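Oxysterol-binding protein homolog 3 (Saccharomyces cerevisiae, PDB 4IC4) transfers lipids between membranes through the cytosol, carrying them in a hydrophobic pocket, and binds phosphatidylinositol 4-phosphate through its OSBP-related domain. Local coordinates at residues A152-H157 / W372-G377. Numbering follows the deposited sequence.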
loop_
_atom_site.group_PDB
_atom_site.type_symbol
_atom_site.label_atom_id
_atom_site.label_comp_id
_atom_site.label_asym_id
_atom_site.label_seq_id
_atom_site.Cartn_x
_atom_site.Cartn_y
_atom_site.Cartn_z
ATOM N N ALA A 152 2.197 -4.188 9.688
ATOM C CA ALA A 152 2.599 -2.989 10.416
ATOM C C ALA A 152 3.592 -2.188 9.596
ATOM O O ALA A 152 4.499 -2.755 8.980
ATOM C CB ALA A 152 3.209 -3.374 11.760
ATOM N N PHE A 153 3.409 -0.869 9.590
ATOM C CA PHE A 153 4.264 0.045 8.833
ATOM C C PHE A 153 4.720 1.225 9.675
ATOM O O PHE A 153 3.962 1.746 10.493
ATOM C CB PHE A 153 3.511 0.623 7.628
ATOM C CG PHE A 153 3.138 -0.391 6.591
ATOM C CD1 PHE A 153 3.891 -0.529 5.428
ATOM C CD2 PHE A 153 2.042 -1.224 6.784
ATOM C CE1 PHE A 153 3.554 -1.491 4.474
ATOM C CE2 PHE A 153 1.701 -2.185 5.837
ATOM C CZ PHE A 153 2.461 -2.317 4.683
ATOM N N PHE A 154 5.960 1.645 9.460
ATOM C CA PHE A 154 6.512 2.808 10.140
ATOM C C PHE A 154 7.381 3.547 9.134
ATOM O O PHE A 154 8.412 3.031 8.703
ATOM C CB PHE A 154 7.350 2.410 11.355
ATOM C CG PHE A 154 7.881 3.586 12.137
ATOM C CD1 PHE A 154 7.032 4.621 12.520
ATOM C CD2 PHE A 154 9.221 3.652 12.500
ATOM C CE1 PHE A 154 7.512 5.707 13.258
ATOM C CE2 PHE A 154 9.714 4.731 13.240
ATOM C CZ PHE A 154 8.854 5.760 13.618
ATOM N N ALA A 155 6.949 4.744 8.750
ATOM C CA ALA A 155 7.679 5.567 7.787
ATOM C C ALA A 155 8.202 6.794 8.518
ATOM O O ALA A 155 7.476 7.395 9.311
ATOM C CB ALA A 155 6.756 5.987 6.645
ATOM N N GLU A 156 9.455 7.155 8.251
ATOM C CA GLU A 156 10.077 8.304 8.905
ATOM C C GLU A 156 10.789 9.240 7.948
ATOM O O GLU A 156 11.484 8.798 7.031
ATOM C CB GLU A 156 11.123 7.857 9.921
ATOM C CG GLU A 156 10.729 6.750 10.845
ATOM C CD GLU A 156 11.907 6.308 11.686
ATOM O OE1 GLU A 156 12.252 7.024 12.651
ATOM O OE2 GLU A 156 12.500 5.257 11.366
ATOM N N HIS A 157 10.637 10.531 8.224
ATOM C CA HIS A 157 11.249 11.623 7.477
ATOM C C HIS A 157 11.748 12.545 8.586
ATOM O O HIS A 157 11.336 12.408 9.738
ATOM C CB HIS A 157 10.181 12.322 6.628
ATOM C CG HIS A 157 10.695 13.454 5.791
ATOM N ND1 HIS A 157 10.954 14.706 6.305
ATOM C CD2 HIS A 157 10.950 13.532 4.462
ATOM C CE1 HIS A 157 11.342 15.509 5.329
ATOM N NE2 HIS A 157 11.348 14.821 4.202
ATOM N N TRP A 372 -0.067 -2.046 16.448
ATOM C CA TRP A 372 1.314 -2.456 16.668
ATOM C C TRP A 372 2.186 -1.211 16.578
ATOM O O TRP A 372 1.804 -0.220 15.952
ATOM C CB TRP A 372 1.752 -3.482 15.620
ATOM C CG TRP A 372 1.135 -4.838 15.815
ATOM C CD1 TRP A 372 -0.181 -5.174 15.658
ATOM C CD2 TRP A 372 1.810 -6.036 16.215
ATOM N NE1 TRP A 372 -0.367 -6.507 15.936
ATOM C CE2 TRP A 372 0.837 -7.062 16.281
ATOM C CE3 TRP A 372 3.141 -6.344 16.527
ATOM C CZ2 TRP A 372 1.156 -8.377 16.645
ATOM C CZ3 TRP A 372 3.458 -7.653 16.890
ATOM C CH2 TRP A 372 2.467 -8.651 16.946
ATOM N N LYS A 373 3.360 -1.266 17.194
ATOM C CA LYS A 373 4.262 -0.123 17.211
ATOM C C LYS A 373 5.712 -0.526 16.970
ATOM O O LYS A 373 6.173 -1.560 17.457
ATOM C CB LYS A 373 4.121 0.593 18.561
ATOM C CG LYS A 373 4.990 1.820 18.768
ATOM C CD LYS A 373 4.613 2.493 20.084
ATOM C CE LYS A 373 5.501 3.687 20.398
ATOM N NZ LYS A 373 6.915 3.287 20.642
ATOM N N TYR A 374 6.422 0.299 16.210
ATOM C CA TYR A 374 7.826 0.055 15.901
ATOM C C TYR A 374 8.654 -0.056 17.182
ATOM O O TYR A 374 8.545 0.783 18.077
ATOM C CB TYR A 374 8.365 1.202 15.039
ATOM C CG TYR A 374 9.842 1.108 14.723
ATOM C CD1 TYR A 374 10.315 0.226 13.753
ATOM C CD2 TYR A 374 10.768 1.909 15.389
ATOM C CE1 TYR A 374 11.670 0.148 13.454
ATOM C CE2 TYR A 374 12.130 1.837 15.100
ATOM C CZ TYR A 374 12.573 0.955 14.130
ATOM O OH TYR A 374 13.914 0.879 13.821
ATOM N N ILE A 375 9.481 -1.095 17.262
ATOM C CA ILE A 375 10.335 -1.314 18.429
ATOM C C ILE A 375 11.628 -0.521 18.288
ATOM O O ILE A 375 12.365 -0.691 17.319
ATOM C CB ILE A 375 10.690 -2.813 18.590
ATOM C CG1 ILE A 375 9.419 -3.622 18.863
ATOM C CG2 ILE A 375 11.691 -2.994 19.732
ATOM C CD1 ILE A 375 9.650 -5.120 18.932
ATOM N N THR A 376 11.902 0.346 19.257
ATOM C CA THR A 376 13.114 1.154 19.230
ATOM C C THR A 376 14.193 0.505 20.083
ATOM O O THR A 376 13.908 -0.382 20.887
ATOM C CB THR A 376 12.853 2.575 19.769
ATOM O OG1 THR A 376 12.354 2.494 21.111
ATOM C CG2 THR A 376 11.841 3.296 18.895
ATOM N N GLY A 377 15.434 0.940 19.904
ATOM C CA GLY A 377 16.518 0.376 20.686
ATOM C C GLY A 377 17.588 -0.314 19.861
ATOM O O GLY A 377 17.519 -0.327 18.632
HETATM O O HOH W 1 3.215 0.723 13.126
#
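W372 meets the barrel strand 150-157 through its first side-chain carbon alone: its CB sits 4.1 Å from CB of A152, methylene against methyl. The indole then turns off, since chi1 of -72° sets CG anti to the carbonyl carbon and carries the ring away from A152; the side chain also touches V144, K366 and P361. At the backbone of W372 there is no direct hydrogen bond to 152-157. Instead, a water donates to both strands, with its oxygen 2.9 Å from O of F153 and a longer 3.3 Å from O of W372.

K373 points its side chain the other way, and Y374 brings the second and larger contact. Its ring and that of F154 form an offset stack, centroids 4.9 Å apart and planes inclined by 24°. The overlap is at one border: CD2 of F154 lies over one face of the tyrosine, 3.4 Å from its CG, and CE2 follows at 3.7 Å from CD2 of Y374. In both residues CG lies anti to the backbone N, beside the carbonyl carbon, which extends each side chain toward the other segment; the two run across one another at about a right angle while their ring planes stay nearly parallel. The far end of the tyrosine is tied down as well, its OH hydrogen-bonded to N of W382 in helix 381-386, with I140 and S380 packed alongside.

After Y374 the hairpin strand ends and the chain turns away from 152-157. The contact thus docks the C-terminal hairpin 364-368/371-374 onto the outer side of the barrel, while F153, on the opposite side of its strand, packs against helix 71-76: side-chain packing plus a water bridge, rather than sheet pairing, joins hairpin to β-barrel in this OSBP-related domain.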